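PDB 2RK0: Glyoxalase/Bleomycin resistance protein/dioxygenase domain from Frankia sp., which belongs to the glyoxalase/bleomycin resistance/dioxygenase (vicinal oxygen chelate) superfamily and is probably a metal-dependent enzyme. Local coordinates for the interface of chains A and B. Sequence-based numbering; all coordinates share one arbitrary frame. Chains: chain A/B, Glyoxalase/Bleomycin resistance protein/dioxygenase domain.

Contact 1: the interface of chains A and B. Residues chain A 6, 51, 76-78; chain B 5-6, 9.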
ATOM      1  N   VAL A   6       2.719   8.795  -1.218  1.00 24.24           N
ATOM      2  CA  VAL A   6       1.930   7.896  -2.043  1.00 23.90           C
ATOM      3  C   VAL A   6       0.977   8.651  -2.961  1.00 23.64           C
ATOM      4  O   VAL A   6       0.152   9.434  -2.503  1.00 24.36           O
ATOM      5  CB  VAL A   6       1.092   6.913  -1.175  1.00 25.43           C
ATOM      6  CG1 VAL A   6       0.257   6.005  -2.070  1.00 22.96           C
ATOM      7  CG2 VAL A   6       2.008   6.078  -0.289  1.00 22.71           C
ATOM      8  N   LEU A  51      -6.282  10.310   0.175  1.00 26.10           N
ATOM      9  CA  LEU A  51      -5.654   9.129  -0.426  1.00 25.40           C
ATOM     10  C   LEU A  51      -6.466   8.509  -1.551  1.00 23.55           C
ATOM     11  O   LEU A  51      -7.648   8.197  -1.386  1.00 23.19           O
ATOM     12  CB  LEU A  51      -5.374   8.051   0.627  1.00 26.08           C
ATOM     13  CG  LEU A  51      -4.753   6.771   0.044  1.00 27.95           C
ATOM     14  CD1 LEU A  51      -3.424   7.085  -0.626  1.00 26.13           C
ATOM     15  CD2 LEU A  51      -4.562   5.746   1.141  1.00 27.16           C
ATOM     16  N   LEU A  76      -1.766  -2.707   4.620  1.00 15.37           N
ATOM     17  CA  LEU A  76      -1.809  -1.261   4.413  1.00 16.90           C
ATOM     18  C   LEU A  76      -2.382  -0.570   5.656  1.00 16.12           C
ATOM     19  O   LEU A  76      -3.492  -0.870   6.080  1.00 15.02           O
ATOM     20  CB  LEU A  76      -2.674  -0.941   3.194  1.00 13.95           C
ATOM     21  CG  LEU A  76      -2.856   0.528   2.810  1.00 18.68           C
ATOM     22  CD1 LEU A  76      -1.498   1.192   2.581  1.00 15.21           C
ATOM     23  CD2 LEU A  76      -3.710   0.601   1.556  1.00 16.60           C
ATOM     24  N   SER A  77      -1.620   0.352   6.231  1.00 16.19           N
ATOM     25  CA  SER A  77      -2.054   1.043   7.435  1.00 16.70           C
ATOM     26  C   SER A  77      -2.360   2.527   7.220  1.00 17.34           C
ATOM     27  O   SER A  77      -1.511   3.292   6.761  1.00 15.08           O
ATOM     28  CB  SER A  77      -0.994   0.882   8.524  1.00 18.21           C
ATOM     29  OG  SER A  77      -1.431   1.470   9.735  1.00 21.94           O
ATOM     30  N   PHE A  78      -3.586   2.913   7.566  1.00 17.02           N
ATOM     31  CA  PHE A  78      -4.055   4.289   7.422  1.00 19.08           C
ATOM     32  C   PHE A  78      -3.901   5.073   8.728  1.00 18.54           C
ATOM     33  O   PHE A  78      -4.014   4.510   9.816  1.00 16.40           O
ATOM     34  CB  PHE A  78      -5.541   4.306   7.035  1.00 19.16           C
ATOM     35  CG  PHE A  78      -5.875   3.487   5.812  1.00 21.30           C
ATOM     36  CD1 PHE A  78      -5.428   3.874   4.551  1.00 19.39           C
ATOM     37  CD2 PHE A  78      -6.659   2.340   5.921  1.00 21.18           C
ATOM     38  CE1 PHE A  78      -5.758   3.132   3.414  1.00 20.22           C
ATOM     39  CE2 PHE A  78      -6.995   1.590   4.790  1.00 21.17           C
ATOM     40  CZ  PHE A  78      -6.543   1.989   3.536  1.00 20.02           C
TER
ATOM     41  N   GLY B   5      -4.381   9.855   5.938  1.00 29.11           N
ATOM     42  CA  GLY B   5      -3.631   9.283   4.838  1.00 25.99           C
ATOM     43  C   GLY B   5      -3.005   7.945   5.182  1.00 23.88           C
ATOM     44  O   GLY B   5      -3.571   7.165   5.946  1.00 21.63           O
ATOM     45  N   VAL B   6      -1.830   7.684   4.619  1.00 22.45           N
ATOM     46  CA  VAL B   6      -1.119   6.434   4.860  1.00 22.76           C
ATOM     47  C   VAL B   6      -0.111   6.526   6.002  1.00 23.66           C
ATOM     48  O   VAL B   6       0.803   7.345   5.968  1.00 25.33           O
ATOM     49  CB  VAL B   6      -0.365   5.977   3.595  1.00 22.96           C
ATOM     50  CG1 VAL B   6       0.457   4.730   3.897  1.00 21.36           C
ATOM     51  CG2 VAL B   6      -1.355   5.713   2.471  1.00 22.11           C
ATOM     52  N   VAL B   9       3.148   1.457   4.642  1.00 18.80           N
ATOM     53  CA  VAL B   9       2.826   0.357   3.754  1.00 18.30           C
ATOM     54  C   VAL B   9       3.801  -0.757   4.094  1.00 18.66           C
ATOM     55  O   VAL B   9       5.002  -0.522   4.225  1.00 17.30           O
ATOM     56  CB  VAL B   9       3.024   0.748   2.267  1.00 19.34           C
ATOM     57  CG1 VAL B   9       2.694  -0.444   1.364  1.00 20.18           C
ATOM     58  CG2 VAL B   9       2.145   1.941   1.923  1.00 21.16           C
TER
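In the antiparallel sheet that joins the two chains of this glyoxalase/bleomycin resistance/dioxygenase fold, B:Val6 meets A:Leu51 in an apolar patch. Here strand 75-80 of chain A runs against the start of chain B, with bridges A:Leu76 to B:Val9 and A:Phe78 to B:Val6. The CG2 methyl of B:Val6 makes the main contact. It lies 3.5 Å from CD2 of A:Leu51, which is tight for two methyl carbons. The other methyl of this leucine, CD1, is 4.0 Å from the same CG2. The fork of A:Leu51 thus meets one valine branch, and the two side chains cross obliquely. CG of A:Leu51 sits anti to its backbone N (chi1 178°), which carries both methyls toward chain B. The other branch of B:Val6, CG1, turns toward the backbone and is 3.8 Å from the carbonyl O of A:Ser77. A:Leu76 touches with CD1, 3.8 Å from CG2 of B:Val9. That is the B:Val9 branch beside its backbone N. B:Gly5 adds a backbone contact: its O is 3.3 Å from CA of A:Phe78 and 3.6 Å from CB of that residue. With CG beside the backbone N (chi1 -54°), the A:Phe78 ring keeps its CD1 edge near B:Gly5 O. A:Val6 approaches the same residue of chain B more loosely, CG2 of A:Val6 to CG2 of B:Val6 being 4.4 Å. The two-fold axis passes near this pair.

Contact 2: the interface of chains A and B. Residues chain A 10-12, 58; chain B 68, 72-74.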
ATOM      1  N   SER A  10      -3.170   0.884  -5.865  1.00 18.79           N
ATOM      2  CA  SER A  10      -4.067   0.120  -6.707  1.00 19.55           C
ATOM      3  C   SER A  10      -4.141  -1.290  -6.133  1.00 18.63           C
ATOM      4  O   SER A  10      -3.121  -1.967  -6.000  1.00 19.82           O
ATOM      5  CB  SER A  10      -3.542   0.099  -8.142  1.00 20.18           C
ATOM      6  OG  SER A  10      -4.489  -0.516  -8.991  1.00 21.94           O
ATOM      7  N   LEU A  11      -5.350  -1.714  -5.779  1.00 18.60           N
ATOM      8  CA  LEU A  11      -5.578  -3.031  -5.202  1.00 16.36           C
ATOM      9  C   LEU A  11      -6.266  -3.969  -6.179  1.00 17.79           C
ATOM     10  O   LEU A  11      -7.147  -3.561  -6.934  1.00 18.30           O
ATOM     11  CB  LEU A  11      -6.452  -2.921  -3.949  1.00 15.50           C
ATOM     12  CG  LEU A  11      -5.958  -2.015  -2.817  1.00 15.75           C
ATOM     13  CD1 LEU A  11      -6.939  -2.100  -1.655  1.00 15.23           C
ATOM     14  CD2 LEU A  11      -4.558  -2.440  -2.365  1.00 11.29           C
ATOM     15  N   THR A  12      -5.848  -5.228  -6.165  1.00 16.80           N
ATOM     16  CA  THR A  12      -6.456  -6.236  -7.013  1.00 17.40           C
ATOM     17  C   THR A  12      -7.576  -6.881  -6.203  1.00 16.70           C
ATOM     18  O   THR A  12      -7.353  -7.335  -5.074  1.00 16.77           O
ATOM     19  CB  THR A  12      -5.435  -7.310  -7.421  1.00 18.64           C
ATOM     20  OG1 THR A  12      -4.530  -6.762  -8.392  1.00 19.15           O
ATOM     21  CG2 THR A  12      -6.152  -8.533  -8.006  1.00 18.79           C
ATOM     22  N   HIS A  58      -9.131  -8.239 -12.339  1.00 23.70           N
ATOM     23  CA  HIS A  58      -8.464  -8.851 -13.484  1.00 24.78           C
ATOM     24  C   HIS A  58      -9.351  -9.940 -14.095  1.00 24.86           C
ATOM     25  O   HIS A  58      -9.840 -10.817 -13.385  1.00 23.02           O
ATOM     26  CB  HIS A  58      -7.127  -9.452 -13.030  1.00 24.03           C
ATOM     27  CG  HIS A  58      -6.128  -8.430 -12.579  1.00 24.90           C
ATOM     28  ND1 HIS A  58      -5.092  -7.998 -13.380  1.00 23.90           N
ATOM     29  CD2 HIS A  58      -6.031  -7.725 -11.427  1.00 24.28           C
ATOM     30  CE1 HIS A  58      -4.400  -7.073 -12.741  1.00 22.93           C
ATOM     31  NE2 HIS A  58      -4.949  -6.889 -11.555  1.00 24.73           N
TER
ATOM     32  N   GLU B  68       0.292  -9.678 -10.087  1.00 19.08           N
ATOM     33  CA  GLU B  68      -0.816  -8.724 -10.100  1.00 20.88           C
ATOM     34  C   GLU B  68      -2.204  -9.337 -10.023  1.00 20.18           C
ATOM     35  O   GLU B  68      -3.127  -8.693  -9.534  1.00 18.69           O
ATOM     36  CB  GLU B  68      -0.770  -7.854 -11.362  1.00 25.34           C
ATOM     37  CG  GLU B  68       0.489  -7.047 -11.530  1.00 33.78           C
ATOM     38  CD  GLU B  68       1.511  -7.732 -12.411  1.00 35.49           C
ATOM     39  OE1 GLU B  68       1.937  -8.863 -12.083  1.00 35.20           O
ATOM     40  OE2 GLU B  68       1.888  -7.127 -13.439  1.00 37.26           O
ATOM     41  N   GLY B  72      -4.738  -8.331  -3.486  1.00 18.44           N
ATOM     42  CA  GLY B  72      -3.756  -7.617  -2.695  1.00 17.64           C
ATOM     43  C   GLY B  72      -3.295  -6.419  -3.497  1.00 17.25           C
ATOM     44  O   GLY B  72      -4.117  -5.654  -4.004  1.00 14.77           O
ATOM     45  N   LEU B  73      -1.985  -6.259  -3.630  1.00 16.49           N
ATOM     46  CA  LEU B  73      -1.448  -5.142  -4.385  1.00 18.28           C
ATOM     47  C   LEU B  73      -1.472  -5.381  -5.889  1.00 19.68           C
ATOM     48  O   LEU B  73      -1.074  -6.447  -6.367  1.00 18.40           O
ATOM     49  CB  LEU B  73      -0.002  -4.853  -3.966  1.00 17.62           C
ATOM     50  CG  LEU B  73       0.629  -3.614  -4.613  1.00 19.64           C
ATOM     51  CD1 LEU B  73      -0.034  -2.351  -4.060  1.00 17.46           C
ATOM     52  CD2 LEU B  73       2.127  -3.576  -4.312  1.00 19.71           C
ATOM     53  N   ASP B  74      -1.954  -4.380  -6.621  1.00 18.07           N
ATOM     54  CA  ASP B  74      -1.974  -4.409  -8.075  1.00 18.31           C
ATOM     55  C   ASP B  74      -0.672  -3.672  -8.408  1.00 18.43           C
ATOM     56  O   ASP B  74       0.149  -4.144  -9.190  1.00 18.84           O
ATOM     57  CB  ASP B  74      -3.184  -3.651  -8.608  1.00 21.28           C
ATOM     58  CG  ASP B  74      -3.190  -3.552 -10.133  1.00 24.92           C
ATOM     59  OD1 ASP B  74      -3.247  -4.596 -10.811  1.00 26.75           O
ATOM     60  OD2 ASP B  74      -3.138  -2.421 -10.645  1.00 28.83           O
TER
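A:Leu11 and A:Thr12 of strand 8-12 pair with B:Leu73 and B:Gly72, extending the vicinal oxygen chelate sheet across the chains; B:Asp74 follows in the loop. Backbone hydrogen bonds form the ladder. B:Asp74 N donates to A:Ser10 O at 2.8 Å. A:Thr12 N donates to B:Gly72 O, also at 2.8 Å. B:Gly72 N returns a longer hydrogen bond of 3.2 Å to A:Thr12 O.

Side-chain hydrogen bonds gather round the carboxylate of B:Asp74. With CG anti to the backbone N (chi1 175°), it lies between A:Ser10 OG and A:His58 NE2. A:Ser10 OG donates to OD2 of B:Asp74 at 2.9 Å, and A:His58 NE2 to OD1 at 3.0 Å. Both donors come from the anti side, about 30° out of the carboxylate plane. OD1 is nearly in the imidazole plane, at the ring edge, while ring and carboxylate planes are 51° apart. Two grips should limit rotation of the carboxylate. The same A:His58 N-H makes a weak, bent hydrogen bond to A:Thr12 OG1. That hydroxyl donates to B:Glu68 O at 2.6 Å, nearly along the C=O axis.

In packing, B:Glu68 C lies over one face of the A:His58 ring, toward its rim. CB of B:Glu68 is 4.0 Å from CE1 of A:His58. A:Ser10 CB is 3.8 Å from B:Asp74 CB.

Contact 3: the interface of chains A and B. Residues chain A 73-77; chain B 8-11.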
ATOM      1  N   LEU A  73       1.704  -6.907  -1.248  1.00 15.05           N
ATOM      2  CA  LEU A  73       1.251  -6.260  -0.018  1.00 15.25           C
ATOM      3  C   LEU A  73       1.177  -7.190   1.201  1.00 15.91           C
ATOM      4  O   LEU A  73       0.600  -8.272   1.127  1.00 17.29           O
ATOM      5  CB  LEU A  73      -0.134  -5.637  -0.240  1.00 16.21           C
ATOM      6  CG  LEU A  73      -0.742  -4.844   0.925  1.00 20.05           C
ATOM      7  CD1 LEU A  73       0.079  -3.593   1.198  1.00 17.77           C
ATOM      8  CD2 LEU A  73      -2.177  -4.454   0.593  1.00 20.92           C
ATOM      9  N   ASP A  74       1.778  -6.764   2.309  1.00 15.67           N
ATOM     10  CA  ASP A  74       1.727  -7.508   3.567  1.00 17.03           C
ATOM     11  C   ASP A  74       0.464  -6.930   4.228  1.00 17.96           C
ATOM     12  O   ASP A  74      -0.461  -7.665   4.597  1.00 18.42           O
ATOM     13  CB  ASP A  74       2.982  -7.226   4.403  1.00 18.22           C
ATOM     14  CG  ASP A  74       2.942  -7.887   5.777  1.00 23.11           C
ATOM     15  OD1 ASP A  74       3.079  -7.165   6.790  1.00 22.55           O
ATOM     16  OD2 ASP A  74       2.780  -9.126   5.846  1.00 23.73           O
ATOM     17  N   HIS A  75       0.424  -5.606   4.356  1.00 14.84           N
ATOM     18  CA  HIS A  75      -0.745  -4.903   4.880  1.00 15.66           C
ATOM     19  C   HIS A  75      -0.623  -3.393   4.665  1.00 15.86           C
ATOM     20  O   HIS A  75       0.481  -2.873   4.521  1.00 15.40           O
ATOM     21  CB  HIS A  75      -0.985  -5.221   6.365  1.00 17.47           C
ATOM     22  CG  HIS A  75       0.061  -4.683   7.287  1.00 18.51           C
ATOM     23  ND1 HIS A  75       0.065  -3.379   7.731  1.00 18.74           N
ATOM     24  CD2 HIS A  75       1.124  -5.286   7.871  1.00 17.97           C
ATOM     25  CE1 HIS A  75       1.085  -3.202   8.554  1.00 17.97           C
ATOM     26  NE2 HIS A  75       1.742  -4.342   8.655  1.00 18.71           N
ATOM     27  N   LEU A  76      -1.766  -2.707   4.620  1.00 15.37           N
ATOM     28  CA  LEU A  76      -1.809  -1.261   4.413  1.00 16.90           C
ATOM     29  C   LEU A  76      -2.382  -0.570   5.656  1.00 16.12           C
ATOM     30  O   LEU A  76      -3.492  -0.870   6.080  1.00 15.02           O
ATOM     31  CB  LEU A  76      -2.674  -0.941   3.194  1.00 13.95           C
ATOM     32  CG  LEU A  76      -2.856   0.528   2.810  1.00 18.68           C
ATOM     33  CD1 LEU A  76      -1.498   1.192   2.581  1.00 15.21           C
ATOM     34  CD2 LEU A  76      -3.710   0.601   1.556  1.00 16.60           C
ATOM     35  N   SER A  77      -1.620   0.352   6.231  1.00 16.19           N
ATOM     36  CA  SER A  77      -2.054   1.043   7.435  1.00 16.70           C
ATOM     37  C   SER A  77      -2.360   2.527   7.220  1.00 17.34           C
ATOM     38  O   SER A  77      -1.511   3.292   6.761  1.00 15.08           O
ATOM     39  CB  SER A  77      -0.994   0.882   8.524  1.00 18.21           C
ATOM     40  OG  SER A  77      -1.431   1.470   9.735  1.00 21.94           O
TER
ATOM     41  N   HIS B   8       1.685   3.791   6.979  1.00 20.78           N
ATOM     42  CA  HIS B   8       2.796   3.033   6.420  1.00 20.62           C
ATOM     43  C   HIS B   8       2.294   1.895   5.553  1.00 19.68           C
ATOM     44  O   HIS B   8       1.151   1.455   5.677  1.00 17.30           O
ATOM     45  CB  HIS B   8       3.719   2.500   7.525  1.00 24.47           C
ATOM     46  CG  HIS B   8       3.077   1.502   8.433  1.00 25.67           C
ATOM     47  ND1 HIS B   8       2.907   0.178   8.087  1.00 30.08           N
ATOM     48  CD2 HIS B   8       2.568   1.633   9.679  1.00 26.99           C
ATOM     49  CE1 HIS B   8       2.327  -0.464   9.084  1.00 27.77           C
ATOM     50  NE2 HIS B   8       2.110   0.396  10.063  1.00 28.00           N
ATOM     51  N   VAL B   9       3.148   1.457   4.642  1.00 18.80           N
ATOM     52  CA  VAL B   9       2.826   0.357   3.754  1.00 18.30           C
ATOM     53  C   VAL B   9       3.801  -0.757   4.094  1.00 18.66           C
ATOM     54  O   VAL B   9       5.002  -0.522   4.225  1.00 17.30           O
ATOM     55  CB  VAL B   9       3.024   0.748   2.267  1.00 19.34           C
ATOM     56  CG1 VAL B   9       2.694  -0.444   1.364  1.00 20.18           C
ATOM     57  CG2 VAL B   9       2.145   1.941   1.923  1.00 21.16           C
ATOM     58  N   SER B  10       3.287  -1.969   4.252  1.00 18.38           N
ATOM     59  CA  SER B  10       4.147  -3.103   4.557  1.00 17.21           C
ATOM     60  C   SER B  10       4.157  -3.995   3.322  1.00 16.54           C
ATOM     61  O   SER B  10       3.104  -4.438   2.866  1.00 13.06           O
ATOM     62  CB  SER B  10       3.613  -3.868   5.770  1.00 18.85           C
ATOM     63  OG  SER B  10       4.542  -4.836   6.210  1.00 17.81           O
ATOM     64  N   LEU B  11       5.349  -4.239   2.781  1.00 16.14           N
ATOM     65  CA  LEU B  11       5.517  -5.067   1.587  1.00 16.44           C
ATOM     66  C   LEU B  11       6.235  -6.376   1.904  1.00 16.71           C
ATOM     67  O   LEU B  11       7.235  -6.388   2.620  1.00 15.93           O
ATOM     68  CB  LEU B  11       6.330  -4.316   0.528  1.00 17.93           C
ATOM     69  CG  LEU B  11       5.799  -2.978  -0.006  1.00 16.27           C
ATOM     70  CD1 LEU B  11       6.827  -2.367  -0.955  1.00 15.48           C
ATOM     71  CD2 LEU B  11       4.483  -3.197  -0.730  1.00 14.14           C
TER
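The ring of A:His75 packs against B:Ser10 and B:His8 where strand 75-80 of chain A pairs antiparallel with strand 8-12 of chain B. In metal-using members of the vicinal oxygen chelate family, histidines at these two positions are usual metal ligands. These two, one from each chain, probably belong to such a site, though the contact as modelled includes no metal. From CB, the A:His75 side chain turns CG between the backbone N and the carbonyl carbon (chi1 68°), which swings the imidazole toward chain B. CG, CD2 and NE2 then lie under CB of B:Ser10. This carbon caps one face toward the rim, 3.6 Å from CD2 and 3.5 Å from NE2 of A:His75. At the ND1 and CE1 edge of the ring, ND1 of A:His75 is 3.9 Å from CE1 of B:His8. The two rings are edge-to-face, planes 81° apart. NE2 of A:His75 lies in the B:His8 plane at its edge. The CE1 to CE1 approach is too short and doubtful. The B:His8 ring has a cap of its own: CB of A:Ser77 sits over its face, 3.5 Å from its NE2.

B:Ser10 also holds A:Asp74. Its hydroxyl OG gives a hydrogen bond to the carboxylate OD1 at 2.8 Å, from the anti side. Its carbonyl O accepts A:Asp74 N at 2.7 Å and, more loosely, A:His75 N at 3.3 Å. Both donors come from one face of the carbonyl plane.

Contacts 1 and 3 are neighbours, with C-alpha centres about 8 Å apart. They share A:Leu76, A:Ser77 and B:Val9; contact 1 is mainly side-chain packing beside the pairing that contact 3 describes. Contact 2 lies about 15 Å from contact 1 and 13 Å from contact 3. It uses the exchanged chains: strand 8-12 of chain A against residues 72-74 of chain B. Its serine and aspartate are therefore the two-fold twins of those in contact 3. The patches suggest a dimer built by shared sheets. As A:His75 and B:His8 come from different chains, the likely metal site is probably built across it.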